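Local coordinates for chromosome partition protein Smc (PDB 1XEW) that forms the N-terminal part of the SMC ATPase head, which binds and hydrolyses ATP, and probably serves chromosome condensation and partitioning, at residues K6-G11 with E81-F86; I46-G51 with R104-D109; F93-D98 with L127-A132. One frame throughout, in Å; residues are numbered along the deposited sequence.

Contact 1 of 3, residues K6-G11 with E81-F86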
loop_
_atom_site.group_PDB
_atom_site.type_symbol
_atom_site.label_atom_id
_atom_site.label_comp_id
_atom_site.label_asym_id
_atom_site.label_seq_id
_atom_site.Cartn_x
_atom_site.Cartn_y
_atom_site.Cartn_z
ATOM N N LYS A 6 -4.760 -11.536 -9.925
ATOM C CA LYS A 6 -4.459 -10.586 -11.019
ATOM C C LYS A 6 -5.460 -9.529 -11.056
ATOM O O LYS A 6 -6.521 -9.659 -10.442
ATOM C CB LYS A 6 -4.527 -11.267 -12.406
ATOM C CG LYS A 6 -5.892 -12.043 -12.683
ATOM C CD LYS A 6 -5.931 -12.604 -14.156
ATOM C CE LYS A 6 -7.237 -13.469 -14.376
ATOM N NZ LYS A 6 -7.302 -13.955 -15.768
ATOM N N LEU A 7 -5.132 -8.489 -11.829
ATOM C CA LEU A 7 -5.963 -7.366 -12.064
ATOM C C LEU A 7 -6.092 -7.210 -13.578
ATOM O O LEU A 7 -5.024 -7.320 -14.310
ATOM C CB LEU A 7 -5.268 -6.133 -11.542
ATOM C CG LEU A 7 -6.004 -4.783 -11.418
ATOM C CD1 LEU A 7 -7.155 -4.987 -10.376
ATOM C CD2 LEU A 7 -4.996 -3.612 -10.942
ATOM N N GLU A 8 -7.333 -6.996 -14.090
ATOM C CA GLU A 8 -7.539 -6.811 -15.536
ATOM C C GLU A 8 -8.079 -5.429 -15.783
ATOM O O GLU A 8 -9.056 -4.997 -15.162
ATOM C CB GLU A 8 -8.529 -7.819 -16.132
ATOM C CG GLU A 8 -8.128 -9.259 -15.786
ATOM C CD GLU A 8 -8.919 -10.336 -16.510
ATOM O OE1 GLU A 8 -10.122 -10.149 -16.771
ATOM O OE2 GLU A 8 -8.317 -11.387 -16.779
ATOM N N LEU A 9 -7.439 -4.710 -16.688
ATOM C CA LEU A 9 -7.862 -3.365 -16.937
ATOM C C LEU A 9 -8.235 -3.192 -18.408
ATOM O O LEU A 9 -7.507 -3.671 -19.278
ATOM C CB LEU A 9 -6.722 -2.436 -16.573
ATOM C CG LEU A 9 -6.478 -2.256 -15.071
ATOM C CD1 LEU A 9 -5.537 -3.239 -14.589
ATOM C CD2 LEU A 9 -5.908 -0.878 -14.848
ATOM N N LYS A 10 -9.312 -2.459 -18.692
ATOM C CA LYS A 10 -9.742 -2.302 -20.091
ATOM C C LYS A 10 -10.487 -0.952 -20.185
ATOM O O LYS A 10 -11.578 -0.759 -19.567
ATOM C CB LYS A 10 -10.660 -3.518 -20.521
ATOM C CG LYS A 10 -11.211 -3.434 -22.001
ATOM C CD LYS A 10 -12.017 -4.692 -22.352
ATOM C CE LYS A 10 -13.392 -4.675 -21.578
ATOM N NZ LYS A 10 -14.515 -5.458 -22.293
ATOM N N GLY A 11 -9.852 -0.004 -20.905
ATOM C CA GLY A 11 -10.394 1.315 -21.128
ATOM C C GLY A 11 -10.312 2.187 -19.923
ATOM O O GLY A 11 -11.061 3.178 -19.806
ATOM N N GLU A 81 -13.252 -0.396 -17.458
ATOM C CA GLU A 81 -13.521 -1.558 -16.661
ATOM C C GLU A 81 -12.282 -2.025 -15.875
ATOM O O GLU A 81 -11.127 -1.992 -16.401
ATOM C CB GLU A 81 -13.956 -2.736 -17.543
ATOM C CG GLU A 81 -13.978 -4.058 -16.813
ATOM C CD GLU A 81 -14.358 -5.224 -17.695
ATOM O OE1 GLU A 81 -13.508 -5.596 -18.526
ATOM O OE2 GLU A 81 -15.495 -5.761 -17.574
ATOM N N VAL A 82 -12.501 -2.437 -14.623
ATOM C CA VAL A 82 -11.384 -3.005 -13.856
ATOM C C VAL A 82 -11.944 -4.243 -13.213
ATOM O O VAL A 82 -13.087 -4.208 -12.649
ATOM C CB VAL A 82 -10.822 -2.084 -12.697
ATOM C CG1 VAL A 82 -9.779 -2.884 -11.833
ATOM C CG2 VAL A 82 -10.135 -0.844 -13.265
ATOM N N ALA A 83 -11.226 -5.327 -13.297
ATOM C CA ALA A 83 -11.725 -6.503 -12.608
ATOM C C ALA A 83 -10.578 -6.991 -11.745
ATOM O O ALA A 83 -9.408 -7.047 -12.213
ATOM C CB ALA A 83 -12.128 -7.712 -13.610
ATOM N N ILE A 84 -10.886 -7.381 -10.505
ATOM C CA ILE A 84 -9.791 -7.911 -9.697
ATOM C C ILE A 84 -10.154 -9.382 -9.331
ATOM O O ILE A 84 -11.300 -9.643 -8.992
ATOM C CB ILE A 84 -9.589 -7.033 -8.458
ATOM C CG1 ILE A 84 -8.313 -7.483 -7.677
ATOM C CG2 ILE A 84 -10.925 -7.042 -7.600
ATOM C CD1 ILE A 84 -8.057 -6.477 -6.403
ATOM N N TYR A 85 -9.168 -10.291 -9.374
ATOM C CA TYR A 85 -9.407 -11.714 -9.174
ATOM C C TYR A 85 -8.693 -12.120 -7.889
ATOM O O TYR A 85 -7.468 -11.963 -7.776
ATOM C CB TYR A 85 -8.779 -12.510 -10.350
ATOM C CG TYR A 85 -9.478 -12.282 -11.709
ATOM C CD1 TYR A 85 -10.159 -13.313 -12.321
ATOM C CD2 TYR A 85 -9.521 -11.027 -12.316
ATOM C CE1 TYR A 85 -10.860 -13.098 -13.529
ATOM C CE2 TYR A 85 -10.252 -10.836 -13.552
ATOM C CZ TYR A 85 -10.885 -11.889 -14.122
ATOM O OH TYR A 85 -11.519 -11.778 -15.360
ATOM N N PHE A 86 -9.447 -12.668 -6.957
ATOM C CA PHE A 86 -8.862 -13.082 -5.685
ATOM C C PHE A 86 -8.925 -14.598 -5.575
ATOM O O PHE A 86 -9.980 -15.211 -5.898
ATOM C CB PHE A 86 -9.731 -12.549 -4.543
ATOM C CG PHE A 86 -9.590 -11.070 -4.268
ATOM C CD1 PHE A 86 -8.519 -10.585 -3.475
ATOM C CD2 PHE A 86 -10.576 -10.171 -4.722
ATOM C CE1 PHE A 86 -8.440 -9.221 -3.135
ATOM C CE2 PHE A 86 -10.517 -8.803 -4.397
ATOM C CZ PHE A 86 -9.484 -8.316 -3.616
HETATM O O HOH W 1 -14.006 -7.627 -20.369
#

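Contact 2 of 3, residues I46-G51 with R104-D109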
loop_
_atom_site.group_PDB
_atom_site.type_symbol
_atom_site.label_atom_id
_atom_site.label_comp_id
_atom_site.label_asym_id
_atom_site.label_seq_id
_atom_site.Cartn_x
_atom_site.Cartn_y
_atom_site.Cartn_z
ATOM N N ILE A 46 -7.089 0.049 -8.471
ATOM C CA ILE A 46 -7.407 -0.763 -7.290
ATOM C C ILE A 46 -8.394 -0.028 -6.364
ATOM O O ILE A 46 -9.303 -0.671 -5.918
ATOM C CB ILE A 46 -6.122 -1.310 -6.522
ATOM C CG1 ILE A 46 -5.684 -2.622 -7.191
ATOM C CG2 ILE A 46 -6.472 -1.561 -4.982
ATOM C CD1 ILE A 46 -4.176 -2.951 -7.145
ATOM N N LEU A 47 -8.259 1.293 -6.172
ATOM C CA LEU A 47 -9.195 2.081 -5.373
ATOM C C LEU A 47 -10.572 2.077 -6.080
ATOM O O LEU A 47 -11.615 1.984 -5.413
ATOM C CB LEU A 47 -8.797 3.552 -5.271
ATOM C CG LEU A 47 -7.513 3.819 -4.453
ATOM C CD1 LEU A 47 -7.196 5.314 -4.466
ATOM C CD2 LEU A 47 -7.725 3.262 -3.015
ATOM N N PHE A 48 -10.538 2.118 -7.425
ATOM C CA PHE A 48 -11.752 2.160 -8.249
ATOM C C PHE A 48 -12.563 0.908 -8.057
ATOM O O PHE A 48 -13.730 0.969 -7.742
ATOM C CB PHE A 48 -11.355 2.311 -9.713
ATOM C CG PHE A 48 -12.502 2.182 -10.708
ATOM C CD1 PHE A 48 -12.563 1.100 -11.561
ATOM C CD2 PHE A 48 -13.423 3.190 -10.838
ATOM C CE1 PHE A 48 -13.523 1.015 -12.561
ATOM C CE2 PHE A 48 -14.403 3.153 -11.830
ATOM C CZ PHE A 48 -14.450 2.064 -12.706
ATOM N N VAL A 49 -11.936 -0.241 -8.180
ATOM C CA VAL A 49 -12.695 -1.481 -8.100
ATOM C C VAL A 49 -13.111 -1.916 -6.686
ATOM O O VAL A 49 -14.109 -2.716 -6.531
ATOM C CB VAL A 49 -11.940 -2.621 -8.830
ATOM C CG1 VAL A 49 -10.587 -2.989 -8.116
ATOM C CG2 VAL A 49 -12.893 -3.901 -8.988
ATOM N N LEU A 50 -12.393 -1.407 -5.662
ATOM C CA LEU A 50 -12.701 -1.829 -4.327
ATOM C C LEU A 50 -13.757 -0.888 -3.734
ATOM O O LEU A 50 -14.129 -0.953 -2.545
ATOM C CB LEU A 50 -11.423 -1.880 -3.500
ATOM C CG LEU A 50 -10.364 -2.899 -3.813
ATOM C CD1 LEU A 50 -9.171 -2.693 -2.819
ATOM C CD2 LEU A 50 -10.971 -4.368 -3.709
ATOM N N GLY A 51 -14.174 0.057 -4.546
ATOM C CA GLY A 51 -15.244 0.927 -4.141
ATOM C C GLY A 51 -15.161 2.221 -3.358
ATOM O O GLY A 51 -16.251 2.683 -2.976
ATOM N N ARG A 104 -16.039 -3.902 -12.074
ATOM C CA ARG A 104 -16.742 -2.622 -12.064
ATOM C C ARG A 104 -16.446 -1.825 -13.335
ATOM O O ARG A 104 -15.285 -1.604 -13.688
ATOM C CB ARG A 104 -16.349 -1.810 -10.827
ATOM C CG ARG A 104 -17.078 -0.483 -10.700
ATOM C CD ARG A 104 -16.346 0.478 -9.780
ATOM N NE ARG A 104 -17.150 1.664 -9.493
ATOM C CZ ARG A 104 -16.757 2.670 -8.716
ATOM N NH1 ARG A 104 -17.557 3.707 -8.513
ATOM N NH2 ARG A 104 -15.563 2.640 -8.141
ATOM N N ARG A 105 -17.505 -1.391 -14.012
ATOM C CA ARG A 105 -17.369 -0.637 -15.252
ATOM C C ARG A 105 -18.073 0.717 -15.208
ATOM O O ARG A 105 -19.274 0.794 -14.940
ATOM C CB ARG A 105 -17.897 -1.464 -16.429
ATOM N N VAL A 106 -17.319 1.784 -15.462
ATOM C CA VAL A 106 -17.875 3.136 -15.472
ATOM C C VAL A 106 -18.201 3.578 -16.895
ATOM O O VAL A 106 -17.366 3.480 -17.799
ATOM C CB VAL A 106 -16.918 4.168 -14.821
ATOM C CG1 VAL A 106 -17.107 4.182 -13.312
ATOM C CG2 VAL A 106 -15.471 3.872 -15.185
ATOM N N TYR A 107 -19.421 4.073 -17.083
ATOM C CA TYR A 107 -19.892 4.525 -18.391
ATOM C C TYR A 107 -19.646 6.017 -18.624
ATOM O O TYR A 107 -19.228 6.734 -17.712
ATOM C CB TYR A 107 -21.379 4.197 -18.540
ATOM C CG TYR A 107 -21.678 2.719 -18.435
ATOM C CD1 TYR A 107 -22.088 2.158 -17.226
ATOM C CD2 TYR A 107 -21.545 1.878 -19.540
ATOM C CE1 TYR A 107 -22.357 0.797 -17.119
ATOM C CE2 TYR A 107 -21.814 0.515 -19.445
ATOM C CZ TYR A 107 -22.220 -0.018 -18.232
ATOM O OH TYR A 107 -22.494 -1.364 -18.135
ATOM N N PRO A 108 -19.855 6.490 -19.870
ATOM C CA PRO A 108 -19.649 7.905 -20.198
ATOM C C PRO A 108 -20.628 8.853 -19.508
ATOM O O PRO A 108 -20.266 9.982 -19.169
ATOM C CB PRO A 108 -19.824 7.924 -21.712
ATOM C CG PRO A 108 -19.239 6.616 -22.113
ATOM C CD PRO A 108 -19.850 5.675 -21.099
ATOM N N ASP A 109 -21.872 8.410 -19.346
ATOM C CA ASP A 109 -22.894 9.224 -18.688
ATOM C C ASP A 109 -22.659 9.300 -17.177
ATOM O O ASP A 109 -23.360 10.023 -16.462
ATOM C CB ASP A 109 -24.312 8.708 -19.008
ATOM C CG ASP A 109 -24.570 7.284 -18.506
ATOM O OD1 ASP A 109 -23.662 6.656 -17.916
ATOM O OD2 ASP A 109 -25.705 6.789 -18.710
#

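Contact 3 of 3, residues F93-D98 with L127-A132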
loop_
_atom_site.group_PDB
_atom_site.type_symbol
_atom_site.label_atom_id
_atom_site.label_comp_id
_atom_site.label_asym_id
_atom_site.label_seq_id
_atom_site.Cartn_x
_atom_site.Cartn_y
_atom_site.Cartn_z
ATOM N N PHE A 93 -13.170 -14.642 2.090
ATOM C CA PHE A 93 -14.408 -13.939 1.684
ATOM C C PHE A 93 -15.554 -14.903 2.009
ATOM O O PHE A 93 -15.403 -16.069 1.796
ATOM C CB PHE A 93 -14.489 -13.671 0.184
ATOM C CG PHE A 93 -13.514 -12.598 -0.336
ATOM C CD1 PHE A 93 -12.228 -12.943 -0.694
ATOM C CD2 PHE A 93 -13.959 -11.300 -0.582
ATOM C CE1 PHE A 93 -11.380 -11.991 -1.333
ATOM C CE2 PHE A 93 -13.135 -10.341 -1.210
ATOM C CZ PHE A 93 -11.839 -10.706 -1.588
ATOM N N PRO A 94 -16.717 -14.414 2.516
ATOM C CA PRO A 94 -17.862 -15.294 2.851
ATOM C C PRO A 94 -18.574 -15.875 1.629
ATOM O O PRO A 94 -19.793 -15.789 1.526
ATOM C CB PRO A 94 -18.784 -14.376 3.625
ATOM C CG PRO A 94 -18.567 -12.963 2.926
ATOM C CD PRO A 94 -17.037 -12.985 2.694
ATOM N N ILE A 95 -17.824 -16.443 0.704
ATOM C CA ILE A 95 -18.344 -16.940 -0.544
ATOM C C ILE A 95 -17.709 -18.304 -0.790
ATOM O O ILE A 95 -16.452 -18.465 -0.894
ATOM C CB ILE A 95 -17.943 -15.982 -1.703
ATOM C CG1 ILE A 95 -18.556 -14.622 -1.477
ATOM C CG2 ILE A 95 -18.290 -16.600 -3.048
ATOM C CD1 ILE A 95 -18.286 -13.614 -2.592
ATOM N N ASP A 96 -18.560 -19.299 -0.948
ATOM C CA ASP A 96 -18.020 -20.637 -1.072
ATOM C C ASP A 96 -17.530 -20.980 -2.436
ATOM O O ASP A 96 -18.029 -21.909 -3.077
ATOM C CB ASP A 96 -19.039 -21.691 -0.575
ATOM C CG ASP A 96 -18.406 -23.091 -0.470
ATOM O OD1 ASP A 96 -19.134 -24.091 -0.308
ATOM O OD2 ASP A 96 -17.162 -23.174 -0.552
ATOM N N GLU A 97 -16.541 -20.224 -2.912
ATOM C CA GLU A 97 -15.952 -20.511 -4.210
ATOM C C GLU A 97 -14.460 -20.212 -4.071
ATOM O O GLU A 97 -14.062 -19.334 -3.308
ATOM C CB GLU A 97 -16.588 -19.668 -5.325
ATOM C CG GLU A 97 -18.110 -19.967 -5.652
ATOM C CD GLU A 97 -18.670 -19.098 -6.816
ATOM O OE1 GLU A 97 -18.182 -19.245 -7.949
ATOM O OE2 GLU A 97 -19.596 -18.286 -6.599
ATOM N N ASP A 98 -13.644 -20.981 -4.760
ATOM C CA ASP A 98 -12.199 -20.791 -4.748
ATOM C C ASP A 98 -11.687 -19.479 -5.405
ATOM O O ASP A 98 -10.474 -19.183 -5.316
ATOM C CB ASP A 98 -11.523 -21.950 -5.469
ATOM C CG ASP A 98 -11.476 -23.218 -4.619
ATOM O OD1 ASP A 98 -11.709 -23.112 -3.419
ATOM O OD2 ASP A 98 -11.184 -24.299 -5.142
ATOM N N LEU A 127 -18.787 -3.606 -0.821
ATOM C CA LEU A 127 -18.080 -3.160 0.423
ATOM C C LEU A 127 -18.256 -4.153 1.597
ATOM O O LEU A 127 -17.273 -4.582 2.263
ATOM C CB LEU A 127 -18.500 -1.742 0.875
ATOM C CG LEU A 127 -18.046 -0.731 -0.189
ATOM C CD1 LEU A 127 -19.010 0.455 -0.099
ATOM C CD2 LEU A 127 -16.428 -0.387 -0.098
ATOM N N ASP A 128 -19.500 -4.574 1.836
ATOM C CA ASP A 128 -19.756 -5.492 2.921
ATOM C C ASP A 128 -18.968 -6.733 2.696
ATOM O O ASP A 128 -18.391 -7.269 3.620
ATOM C CB ASP A 128 -21.281 -5.754 3.012
ATOM C CG ASP A 128 -22.051 -4.506 3.497
ATOM O OD1 ASP A 128 -21.394 -3.585 4.040
ATOM O OD2 ASP A 128 -23.291 -4.423 3.329
ATOM N N ILE A 129 -18.898 -7.210 1.441
ATOM C CA ILE A 129 -18.132 -8.386 1.155
ATOM C C ILE A 129 -16.605 -8.179 1.429
ATOM O O ILE A 129 -15.932 -9.001 2.034
ATOM C CB ILE A 129 -18.428 -8.824 -0.310
ATOM C CG1 ILE A 129 -19.761 -9.609 -0.355
ATOM C CG2 ILE A 129 -17.364 -9.726 -0.817
ATOM C CD1 ILE A 129 -20.369 -9.816 -1.800
ATOM N N LEU A 130 -16.062 -7.071 0.968
ATOM C CA LEU A 130 -14.634 -6.779 1.251
ATOM C C LEU A 130 -14.376 -6.618 2.778
ATOM O O LEU A 130 -13.425 -7.178 3.318
ATOM C CB LEU A 130 -14.224 -5.520 0.496
ATOM C CG LEU A 130 -14.256 -5.735 -1.035
ATOM C CD1 LEU A 130 -14.263 -4.384 -1.770
ATOM C CD2 LEU A 130 -13.101 -6.603 -1.446
ATOM N N THR A 131 -15.210 -5.875 3.473
ATOM C CA THR A 131 -15.007 -5.708 4.939
ATOM C C THR A 131 -14.923 -7.056 5.611
ATOM O O THR A 131 -14.045 -7.297 6.459
ATOM C CB THR A 131 -16.147 -4.883 5.540
ATOM O OG1 THR A 131 -16.047 -3.573 5.005
ATOM C CG2 THR A 131 -16.079 -4.824 7.043
ATOM N N ALA A 132 -15.808 -7.969 5.185
ATOM C CA ALA A 132 -15.802 -9.332 5.722
ATOM C C ALA A 132 -14.476 -10.028 5.507
ATOM O O ALA A 132 -14.087 -10.872 6.310
ATOM C CB ALA A 132 -16.939 -10.166 5.120
#

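Contact 1 of 3, residues K6-G11 with E81-F86
K6, E8 and K10 face Y85, A83 and E81 as antiparallel hydrogen-bonded pairs, with two backbone bonds in each. The bond from E81 N to K10 O is 2.7 Å long, while that from K6 N to Y85 O is weak at 3.5 Å. L7 with I84 and L9 with V82 are the non-hydrogen-bonded pairs.

On the face that carries K6, E8, K10, E81 and Y85, polar groups meet. With CG of K6 between its backbone N and carbonyl carbon (chi1 53°), the extended chain lays CE over the centre of the Y85 ring, a CH-pi contact. K6 NZ adds a cation-pi contact, then reaches E8 OE2 at 2.9 Å in a salt bridge. Y85 OH donates to E8 OE1 at 2.6 Å, coming from above the carboxylate plane. A leucine in place of Y85 would probably leave E8 OE1 without its hydroxyl donor and K6 without a ring to lie on. A water joins K10 NZ to E81 OE1, and E81 OE2 pairs with R103.

On the other face, L7 CD1 packs against V82 CG1 and I84 CB, both at 3.7 Å. V82 also touches A45, F48 and V49 of helix 40-49. This is an inner strand pair of the antiparallel sheet of an ABC-type ATPase head.

Contact 2 of 3, residues I46-G51 with R104-D109
The carbonyl oxygen of F48 takes two donors near the end of helix 40-49. R104 NH2 lies 2.5 Å from F48 O, and G51 N gives a second, weak bond. The arginine bond is very short, so its exact length is doubtful. The oxygen lies close to the guanidinium plane, but NH2 is tilted 21° from the carbonyl plane. G51 leaves the helix with positive phi in a Schellman motif. The arginine binds at this helix end.

The same side chain also covers the F48 ring. R104 CD stands over the centre of the ring, 3.8 Å from the centroid, as a CH-pi contact. Farther out, the guanidinium lies flat on the ring, with the planes 16° apart and the centres 4.5 Å apart. Its overlap is offset, and F48 CE2 faces the guanidinium near its rim. R104 is extended from CG to NE, with CG anti to its backbone N (chi1 -178°). That shape carries the chain across the ring and on to the carbonyl.

V106 comes at F48 from the opposite direction. Its CG1 and CG2 both meet the CE2 and CZ end of the ring. V106 CG2 to F48 CZ, at 3.2 Å, is shorter than usual, so its exact length is doubtful. V49 adds a looser apolar contact, with its CG2 4.4 Å from R104 CB.

Two more bonds complete the arginine: NE to S112 OG and NH1 to L53 O. The buried guanidinium therefore has a partner for each nitrogen. Its positive charge beside the last helical turn is likely to be welcome, since a helix C-terminus is partly negative. The contact thus joins the helix that follows the ATP-binding loop to strand 99-106 by both stacking and hydrogen bonding.

Contact 3 of 3, residues F93-D98 with L127-A132
The F93 ring turns its edge, not its face, to helix 123-132. Two neighbouring ring atoms meet two successive residues of the helix. CD2 of F93 lies 3.8 Å from CG2 of I129, and CE2 of F93 lies 3.7 Å from CD2 of L130. Both methyl carbons sit near the plane of the ring.

The two helix side chains are set differently. I129 crosses F93 at about a right angle, and L130 lies side by side with it, pointing the same way. In I129, CG2 is the branch anti to the backbone N, and this branch does the touching. The same methyl also faces I95, whose CD1 is 4.4 Å away. I129 CG2 is thus shared between F93 and I95, while both isoleucines also touch L116 of strand 112-116.

P94 meets the helix further on. The CB of A132 lies 3.7 Å from P94 CD and a little farther from CG, so the CD and CG carbons of the proline meet a methyl. P94 is the centre of an inverse gamma turn, in which I95 N bonds to F93 O at 2.7 Å. The turn lies within the part of the loop whose F93, P94 and I95 touch the helix.

F93 also meets the ring of F86, and its N is bonded to N88 OD1. L130 also touches L50, I102 and I135.

The packing is buried at F93 and L130 and exposed at P94 and A132. No hydrogen bond or salt bridge joins the two segments, so their fit depends on the shape of the apolar side chains.

In the fold
Contacts 1 and 2 are buried and share the antiparallel sheet. Strands 80-87 and 99-106 are neighbours in it, and V82 and R104 probably bond through their backbones. V82 also packs on F48, so helix 40-49, which forms one half of contact 2, also packs on contact 1. Contact 3 is only partly buried and lies about 19 Å from contact 2, centre to centre. F86 against F93 ties it to contact 1, and L127 and L130 against L50 to contact 2. Contact 1 pairs strands with a charged and aromatic face on one side and an apolar face toward the helix on the other. Contact 2 buries one arginine at a helix end. Contact 3, away from the ATP site, is apolar.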